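Local coordinates for protein ornithine carbamoyltransferase, anabolic (Campylobacter jejuni subsp. jejuni, PDB 3TPF) that transfers the carbamoyl group of carbamoyl phosphate to L-ornithine, giving L-citrulline and phosphate in arginine biosynthesis, at residues S47-M52 with H260-Y265; D132-K137 with A286-Y291. All coordinates share one frame; numbering follows the deposited sequence.

From the N terminus, the chain passes the start of helix 48-60, which bears S47-M52, then helix 126-138, which bears D132-K137, before entering the second parallel sheet. H260-Y265 follows strand 257-260, at one edge of that sheet within the chain, and returns to S47-M52, closing interaction 1 over 207 intervening residues. The long helix 279-302 then brings A286-Y291 back to D132-K137, closing interaction 2 over 148. The segments alternate along the chain, so the two loops cross. Their centres lie about 13 Å apart, and L262 CD1 of interaction 1 packs on A286 CB of interaction 2. Both contacts join the carbamoyl phosphate-binding half to the ornithine-binding half, and both touch the second subunit.

Interaction 1: residues S47-M52 with H260-Y265; sequences STRTRM and HCLPAY
R49 extends from the first turn of helix 48-60 with CG anti to the backbone N (chi1 -155°), then bends at chi3 (-57°), which lays its guanidinium against L262 and P263. The helix start, S-T-R-T-R, is the carbamoyl phosphate-binding motif of the carbamoyltransferases, with S47 at the N-cap. The facing loop follows strand 257-260 and carries the H-C-L-P sequence of ornithine carbamoyltransferases. One segment belongs to the carbamoyl phosphate-binding domain and the other to the ornithine-binding domain, so the contact bridges the two. S47-T50, C261 and L262 are predicted to bind carbamoyl phosphate.

L262 CB sits over the centre of the guanidinium, 3.7 Å above its plane, while L262 CD1 lies 3.8 Å from R49 NE. The two side chains cross at about a right angle. P263 adds its ring at the other end of the group, CD approaching R49 NH2 to 3.7 Å; the peptide bond before this proline is cis. Within these two segments the arginine is therefore met chiefly by apolar atoms, and its charge is answered from elsewhere: R49 NH1 forms a salt bridge with E79 of the second subunit, which also packs on P263. This is consistent with an active site at the subunit interface, as in other carbamoyltransferases.

The loop is braced from within, as H260 ND1 accepts a bond from L262 N, 2.9 Å long and close to the imidazole plane.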
ATOM      1  N   SER B  47      -8.452   8.415  -3.902  1.00 69.53           N
ATOM      2  CA  SER B  47      -8.021   9.511  -4.761  1.00 65.48           C
ATOM      3  C   SER B  47      -6.516   9.417  -4.853  1.00 61.00           C
ATOM      4  O   SER B  47      -5.827   9.737  -3.896  1.00 53.65           O
ATOM      5  CB  SER B  47      -8.346  10.893  -4.156  1.00 68.65           C
ATOM      6  OG  SER B  47      -7.634  11.975  -4.771  1.00 61.43           O
ATOM      7  N   THR B  48      -6.046   8.957  -5.991  1.00 58.03           N
ATOM      8  CA  THR B  48      -4.637   8.808  -6.250  1.00 60.55           C
ATOM      9  C   THR B  48      -3.953  10.192  -6.202  1.00 64.77           C
ATOM     10  O   THR B  48      -2.920  10.378  -5.545  1.00 63.82           O
ATOM     11  CB  THR B  48      -4.361   8.056  -7.599  1.00 66.73           C
ATOM     12  OG1 THR B  48      -4.938   6.724  -7.585  1.00 76.23           O
ATOM     13  CG2 THR B  48      -2.910   7.908  -7.862  1.00 62.14           C
ATOM     14  N   ARG B  49      -4.505  11.177  -6.890  1.00 68.27           N
ATOM     15  CA  ARG B  49      -3.904  12.530  -6.863  1.00 65.87           C
ATOM     16  C   ARG B  49      -3.564  13.011  -5.421  1.00 64.01           C
ATOM     17  O   ARG B  49      -2.534  13.649  -5.175  1.00 54.23           O
ATOM     18  CB  ARG B  49      -4.865  13.527  -7.528  1.00 69.18           C
ATOM     19  CG  ARG B  49      -4.196  14.804  -8.113  1.00 78.87           C
ATOM     20  CD  ARG B  49      -5.077  15.551  -9.138  1.00 72.20           C
ATOM     21  NE  ARG B  49      -5.473  14.700 -10.273  1.00 68.65           N
ATOM     22  CZ  ARG B  49      -6.566  13.939 -10.329  1.00 66.05           C
ATOM     23  NH1 ARG B  49      -6.802  13.225 -11.423  1.00 68.92           N
ATOM     24  NH2 ARG B  49      -7.408  13.854  -9.314  1.00 63.08           N
ATOM     25  N   THR B  50      -4.479  12.716  -4.495  1.00 64.79           N
ATOM     26  CA  THR B  50      -4.422  13.234  -3.100  1.00 61.80           C
ATOM     27  C   THR B  50      -3.340  12.497  -2.338  1.00 52.41           C
ATOM     28  O   THR B  50      -2.478  13.046  -1.651  1.00 50.28           O
ATOM     29  CB  THR B  50      -5.767  13.004  -2.344  1.00 65.90           C
ATOM     30  OG1 THR B  50      -6.745  13.980  -2.718  1.00 70.04           O
ATOM     31  CG2 THR B  50      -5.590  13.158  -0.846  1.00 65.10           C
ATOM     32  N   ARG B  51      -3.439  11.205  -2.476  1.00 47.56           N
ATOM     33  CA  ARG B  51      -2.512  10.318  -1.886  1.00 45.31           C
ATOM     34  C   ARG B  51      -1.053  10.674  -2.255  1.00 44.73           C
ATOM     35  O   ARG B  51      -0.186  10.680  -1.426  1.00 39.17           O
ATOM     36  CB  ARG B  51      -2.780   8.935  -2.367  1.00 45.79           C
ATOM     37  CG  ARG B  51      -2.081   7.869  -1.554  1.00 48.42           C
ATOM     38  CD  ARG B  51      -1.803   6.628  -2.386  1.00 51.42           C
ATOM     39  NE  ARG B  51      -0.523   6.072  -2.038  1.00 52.19           N
ATOM     40  CZ  ARG B  51      -0.171   4.854  -2.346  1.00 58.08           C
ATOM     41  NH1 ARG B  51      -1.033   4.093  -3.015  1.00 60.43           N
ATOM     42  NH2 ARG B  51       1.062   4.400  -2.006  1.00 60.78           N
HETATM   43  N   MSE B  52      -0.807  10.947  -3.515  1.00 46.83           N
HETATM   44  CA  MSE B  52       0.500  11.322  -3.964  1.00 49.22           C
HETATM   45  C   MSE B  52       1.013  12.538  -3.193  1.00 44.43           C
HETATM   46  O   MSE B  52       2.148  12.558  -2.676  1.00 40.61           O
HETATM   47  CB  MSE B  52       0.337  11.705  -5.448  1.00 61.97           C
HETATM   48  CG  MSE B  52       1.590  11.660  -6.325  1.00 73.10           C
HETATM   49 SE   MSE B  52       1.644   9.938  -7.272  1.00 92.25          SE
HETATM   50  CE  MSE B  52      -0.172   9.428  -7.856  1.00 83.92           C
ATOM     51  N   HIS B 260      -8.782  24.226 -12.306  1.00 41.96           N
ATOM     52  CA  HIS B 260      -9.635  23.061 -12.200  1.00 44.19           C
ATOM     53  C   HIS B 260      -8.934  22.053 -11.312  1.00 44.40           C
ATOM     54  O   HIS B 260      -7.778  21.763 -11.519  1.00 46.32           O
ATOM     55  CB  HIS B 260      -9.841  22.430 -13.563  1.00 45.75           C
ATOM     56  CG  HIS B 260     -10.972  21.444 -13.617  1.00 47.81           C
ATOM     57  ND1 HIS B 260     -11.100  20.398 -12.729  1.00 47.98           N
ATOM     58  CD2 HIS B 260     -12.010  21.325 -14.491  1.00 50.07           C
ATOM     59  CE1 HIS B 260     -12.184  19.701 -13.040  1.00 49.18           C
ATOM     60  NE2 HIS B 260     -12.747  20.235 -14.111  1.00 49.91           N
ATOM     61  N   CYS B 261      -9.628  21.504 -10.325  1.00 48.03           N
ATOM     62  CA  CYS B 261      -8.975  20.599  -9.325  1.00 47.71           C
ATOM     63  C   CYS B 261      -8.741  19.234  -9.893  1.00 46.90           C
ATOM     64  O   CYS B 261      -7.861  18.526  -9.440  1.00 49.03           O
ATOM     65  CB  CYS B 261      -9.736  20.442  -8.014  1.00 49.53           C
ATOM     66  SG  CYS B 261     -11.445  19.877  -8.247  1.00 70.24           S
ATOM     67  N   LEU B 262      -9.498  18.885 -10.893  1.00 47.20           N
ATOM     68  CA  LEU B 262      -9.285  17.616 -11.642  1.00 47.92           C
ATOM     69  C   LEU B 262      -9.945  16.482 -10.903  1.00 48.31           C
ATOM     70  O   LEU B 262     -10.213  16.596  -9.727  1.00 50.16           O
ATOM     71  CB  LEU B 262      -7.787  17.239 -11.827  1.00 43.64           C
ATOM     72  CG  LEU B 262      -6.867  18.108 -12.677  1.00 41.84           C
ATOM     73  CD1 LEU B 262      -5.484  17.441 -12.861  1.00 39.08           C
ATOM     74  CD2 LEU B 262      -7.514  18.333 -14.061  1.00 43.12           C
ATOM     75  N   PRO B 263     -10.201  15.407 -11.584  1.00 47.26           N
ATOM     76  CA  PRO B 263     -10.094  15.316 -13.000  1.00 48.86           C
ATOM     77  C   PRO B 263     -11.142  16.163 -13.728  1.00 51.33           C
ATOM     78  O   PRO B 263     -12.172  16.512 -13.157  1.00 52.50           O
ATOM     79  CB  PRO B 263     -10.462  13.857 -13.267  1.00 50.95           C
ATOM     80  CG  PRO B 263     -11.408  13.524 -12.160  1.00 51.12           C
ATOM     81  CD  PRO B 263     -10.728  14.190 -10.991  1.00 47.58           C
ATOM     82  N   ALA B 264     -10.907  16.358 -15.030  1.00 50.79           N
ATOM     83  CA  ALA B 264     -11.707  17.232 -15.864  1.00 50.04           C
ATOM     84  C   ALA B 264     -12.527  16.430 -16.829  1.00 50.77           C
ATOM     85  O   ALA B 264     -12.157  15.342 -17.209  1.00 50.78           O
ATOM     86  CB  ALA B 264     -10.769  18.192 -16.566  1.00 48.49           C
ATOM     87  N   TYR B 265     -13.674  16.938 -17.187  1.00 52.23           N
ATOM     88  CA  TYR B 265     -14.530  16.216 -18.143  1.00 56.04           C
ATOM     89  C   TYR B 265     -14.777  17.124 -19.317  1.00 57.69           C
ATOM     90  O   TYR B 265     -15.635  17.978 -19.293  1.00 58.86           O
ATOM     91  CB  TYR B 265     -15.821  15.712 -17.532  1.00 57.71           C
ATOM     92  CG  TYR B 265     -15.538  14.790 -16.378  1.00 56.36           C
ATOM     93  CD1 TYR B 265     -15.148  13.454 -16.596  1.00 57.33           C
ATOM     94  CD2 TYR B 265     -15.658  15.243 -15.062  1.00 54.50           C
ATOM     95  CE1 TYR B 265     -14.879  12.597 -15.527  1.00 56.37           C
ATOM     96  CE2 TYR B 265     -15.400  14.417 -13.982  1.00 53.41           C
ATOM     97  CZ  TYR B 265     -14.995  13.092 -14.205  1.00 54.85           C
ATOM     98  OH  TYR B 265     -14.753  12.260 -13.102  1.00 54.00           O
TER

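Interaction 2: residues D132-K137 with A286-Y291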
ATOM      1  N   ASP B 132      -4.694  25.866  -4.859  1.00 37.78           N
ATOM      2  CA  ASP B 132      -5.214  26.866  -5.766  1.00 38.92           C
ATOM      3  C   ASP B 132      -4.633  28.244  -5.420  1.00 38.80           C
ATOM      4  O   ASP B 132      -4.061  28.919  -6.260  1.00 40.92           O
ATOM      5  CB  ASP B 132      -6.752  26.889  -5.710  1.00 39.76           C
ATOM      6  CG  ASP B 132      -7.374  25.660  -6.356  1.00 40.70           C
ATOM      7  OD1 ASP B 132      -6.614  24.773  -6.857  1.00 39.86           O
ATOM      8  OD2 ASP B 132      -8.646  25.611  -6.491  1.00 44.02           O
ATOM      9  N   LEU B 133      -4.713  28.600  -4.179  1.00 38.21           N
ATOM     10  CA  LEU B 133      -4.144  29.877  -3.675  1.00 39.92           C
ATOM     11  C   LEU B 133      -2.681  30.023  -3.995  1.00 40.37           C
ATOM     12  O   LEU B 133      -2.228  31.024  -4.554  1.00 41.60           O
ATOM     13  CB  LEU B 133      -4.300  29.919  -2.172  1.00 39.73           C
ATOM     14  CG  LEU B 133      -4.784  31.183  -1.528  1.00 42.07           C
ATOM     15  CD1 LEU B 133      -5.849  31.867  -2.345  1.00 43.86           C
ATOM     16  CD2 LEU B 133      -5.399  30.756  -0.210  1.00 41.21           C
ATOM     17  N   PHE B 134      -1.936  28.971  -3.688  1.00 39.76           N
ATOM     18  CA  PHE B 134      -0.471  28.950  -3.935  1.00 40.03           C
ATOM     19  C   PHE B 134      -0.237  29.301  -5.375  1.00 40.31           C
ATOM     20  O   PHE B 134       0.727  30.026  -5.736  1.00 41.69           O
ATOM     21  CB  PHE B 134       0.060  27.535  -3.685  1.00 39.52           C
ATOM     22  CG  PHE B 134       1.522  27.365  -3.949  1.00 40.12           C
ATOM     23  CD1 PHE B 134       2.431  27.573  -2.947  1.00 41.58           C
ATOM     24  CD2 PHE B 134       1.981  26.963  -5.164  1.00 40.30           C
ATOM     25  CE1 PHE B 134       3.799  27.454  -3.179  1.00 43.36           C
ATOM     26  CE2 PHE B 134       3.359  26.865  -5.418  1.00 42.35           C
ATOM     27  CZ  PHE B 134       4.266  27.091  -4.420  1.00 42.67           C
ATOM     28  N   THR B 135      -1.119  28.737  -6.197  1.00 37.94           N
ATOM     29  CA  THR B 135      -0.946  28.803  -7.653  1.00 38.56           C
ATOM     30  C   THR B 135      -1.244  30.186  -8.196  1.00 40.23           C
ATOM     31  O   THR B 135      -0.538  30.708  -9.028  1.00 40.29           O
ATOM     32  CB  THR B 135      -1.797  27.766  -8.374  1.00 36.94           C
ATOM     33  OG1 THR B 135      -1.374  26.457  -7.954  1.00 35.11           O
ATOM     34  CG2 THR B 135      -1.549  27.917  -9.833  1.00 37.03           C
ATOM     35  N   ILE B 136      -2.287  30.765  -7.635  1.00 41.02           N
ATOM     36  CA  ILE B 136      -2.659  32.133  -7.929  1.00 43.69           C
ATOM     37  C   ILE B 136      -1.510  33.106  -7.610  1.00 45.82           C
ATOM     38  O   ILE B 136      -1.201  34.000  -8.377  1.00 46.85           O
ATOM     39  CB  ILE B 136      -3.898  32.554  -7.132  1.00 44.02           C
ATOM     40  CG1 ILE B 136      -5.130  31.782  -7.632  1.00 42.87           C
ATOM     41  CG2 ILE B 136      -4.098  34.045  -7.275  1.00 46.27           C
ATOM     42  CD1 ILE B 136      -6.300  31.904  -6.711  1.00 42.53           C
ATOM     43  N   LYS B 137      -0.840  32.852  -6.511  1.00 46.55           N
ATOM     44  CA  LYS B 137       0.276  33.679  -6.114  1.00 50.15           C
ATOM     45  C   LYS B 137       1.451  33.490  -7.068  1.00 51.23           C
ATOM     46  O   LYS B 137       2.132  34.429  -7.443  1.00 52.19           O
ATOM     47  CB  LYS B 137       0.640  33.361  -4.668  1.00 52.75           C
ATOM     48  CG  LYS B 137       1.750  34.172  -4.049  1.00 59.23           C
ATOM     49  CD  LYS B 137       1.665  34.163  -2.501  1.00 63.51           C
ATOM     50  CE  LYS B 137       2.715  35.120  -1.845  1.00 71.37           C
ATOM     51  NZ  LYS B 137       4.100  34.584  -1.557  1.00 75.07           N
ATOM     52  N   ALA B 286      -2.203  21.127  -9.932  1.00 39.75           N
ATOM     53  CA  ALA B 286      -2.155  19.708  -9.514  1.00 39.01           C
ATOM     54  C   ALA B 286      -0.962  19.365  -8.632  1.00 40.75           C
ATOM     55  O   ALA B 286      -1.030  18.862  -7.532  1.00 40.15           O
ATOM     56  CB  ALA B 286      -2.037  18.898 -10.787  1.00 38.96           C
ATOM     57  N   ARG B 287       0.176  19.704  -9.151  1.00 44.98           N
ATOM     58  CA  ARG B 287       1.406  19.436  -8.499  1.00 46.40           C
ATOM     59  C   ARG B 287       1.584  20.279  -7.269  1.00 43.65           C
ATOM     60  O   ARG B 287       2.223  19.867  -6.327  1.00 44.19           O
ATOM     61  CB  ARG B 287       2.498  19.759  -9.490  1.00 56.55           C
ATOM     62  CG  ARG B 287       3.893  19.481  -9.027  1.00 66.75           C
ATOM     63  CD  ARG B 287       4.794  20.145 -10.024  1.00 74.84           C
ATOM     64  NE  ARG B 287       6.130  19.571 -10.031  1.00 84.78           N
ATOM     65  CZ  ARG B 287       7.229  20.287 -10.253  1.00 96.59           C
ATOM     66  NH1 ARG B 287       7.145  21.619 -10.449  1.00 97.48           N
ATOM     67  NH2 ARG B 287       8.417  19.684 -10.252  1.00105.64           N
ATOM     68  N   ASN B 288       1.075  21.495  -7.282  1.00 41.95           N
ATOM     69  CA  ASN B 288       1.363  22.459  -6.184  1.00 40.10           C
ATOM     70  C   ASN B 288       0.652  22.076  -4.830  1.00 38.08           C
ATOM     71  O   ASN B 288       0.998  22.517  -3.785  1.00 37.54           O
ATOM     72  CB  ASN B 288       0.918  23.861  -6.583  1.00 40.85           C
ATOM     73  CG  ASN B 288       1.934  24.647  -7.397  1.00 41.23           C
ATOM     74  OD1 ASN B 288       3.092  24.297  -7.437  1.00 42.39           O
ATOM     75  ND2 ASN B 288       1.481  25.734  -8.059  1.00 40.81           N
ATOM     76  N   ARG B 289      -0.277  21.166  -4.859  1.00 37.08           N
ATOM     77  CA  ARG B 289      -0.786  20.567  -3.613  1.00 36.72           C
ATOM     78  C   ARG B 289       0.278  19.941  -2.686  1.00 34.50           C
ATOM     79  O   ARG B 289       0.110  19.856  -1.485  1.00 32.12           O
ATOM     80  CB  ARG B 289      -1.766  19.438  -3.934  1.00 37.21           C
ATOM     81  CG  ARG B 289      -2.677  19.175  -2.794  1.00 38.35           C
ATOM     82  CD  ARG B 289      -4.144  19.506  -3.154  1.00 44.78           C
ATOM     83  NE  ARG B 289      -4.945  18.384  -2.668  1.00 48.93           N
ATOM     84  CZ  ARG B 289      -5.370  17.383  -3.422  1.00 57.67           C
ATOM     85  NH1 ARG B 289      -5.960  16.345  -2.836  1.00 64.17           N
ATOM     86  NH2 ARG B 289      -5.229  17.421  -4.764  1.00 59.26           N
ATOM     87  N   LEU B 290       1.366  19.486  -3.294  1.00 34.30           N
ATOM     88  CA  LEU B 290       2.476  18.951  -2.544  1.00 33.92           C
ATOM     89  C   LEU B 290       2.991  19.960  -1.545  1.00 33.66           C
ATOM     90  O   LEU B 290       3.141  19.676  -0.387  1.00 33.62           O
ATOM     91  CB  LEU B 290       3.603  18.546  -3.476  1.00 34.74           C
ATOM     92  CG  LEU B 290       4.880  18.050  -2.775  1.00 35.28           C
ATOM     93  CD1 LEU B 290       4.380  16.861  -1.982  1.00 34.97           C
ATOM     94  CD2 LEU B 290       6.016  17.677  -3.699  1.00 35.30           C
ATOM     95  N   TYR B 291       3.274  21.151  -2.010  1.00 35.93           N
ATOM     96  CA  TYR B 291       4.085  22.132  -1.226  1.00 37.89           C
ATOM     97  C   TYR B 291       3.244  22.640  -0.090  1.00 36.19           C
ATOM     98  O   TYR B 291       3.711  22.997   0.963  1.00 36.45           O
ATOM     99  CB  TYR B 291       4.581  23.260  -2.119  1.00 40.71           C
ATOM    100  CG  TYR B 291       5.305  22.711  -3.309  1.00 43.10           C
ATOM    101  CD1 TYR B 291       6.550  22.151  -3.175  1.00 44.86           C
ATOM    102  CD2 TYR B 291       4.706  22.679  -4.573  1.00 43.81           C
ATOM    103  CE1 TYR B 291       7.205  21.617  -4.259  1.00 47.36           C
ATOM    104  CE2 TYR B 291       5.378  22.141  -5.667  1.00 45.57           C
ATOM    105  CZ  TYR B 291       6.631  21.627  -5.501  1.00 46.49           C
ATOM    106  OH  TYR B 291       7.340  21.077  -6.546  1.00 48.60           O
TER
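This buried contact is a helix-helix crossing between the two domains: helix 126-138, at the end of the carbamoyl phosphate-binding half, meets helix 279-302, which runs back from the ornithine-binding half. The local axes approach to 8.8 Å, with their directions 104° apart, and T135 and N288 are the closest residues by CA.

One polar bond and one aromatic side chain hold the crossing. N288 ND2 donates to T135 OG1 over 2.9 Å, almost straight and in the plane of the amide. The same hydroxyl is bonded to G131 O one turn back on its own helix, so it is gripped from both helices. E138 also accepts a bond from N288 ND2, and K27 donates to N288 OD1; together these partners fix the rotation of the amide.

F134 has CG anti to its own N (chi1 178°), which sends the ring across to helix 279-302. The edge at CD2 and CE2 borders the N288 amide, whose plane is turned 70° from that of the ring. Y291 comes to a different part of the ring, its CB nearest F134 CE1; the two ring planes are near parallel but slid apart, with centroids 5.9 Å from each other and little overlap.

Helix 13-28 packs on F134 and Y291 through K27, while helix 157-169 covers L133 and I136 on helix 126-138. R289, predicted to bind carbamoyl phosphate, and L290 instead pack on helix 48-60, behind which lies strand 38-43 of the first parallel sheet.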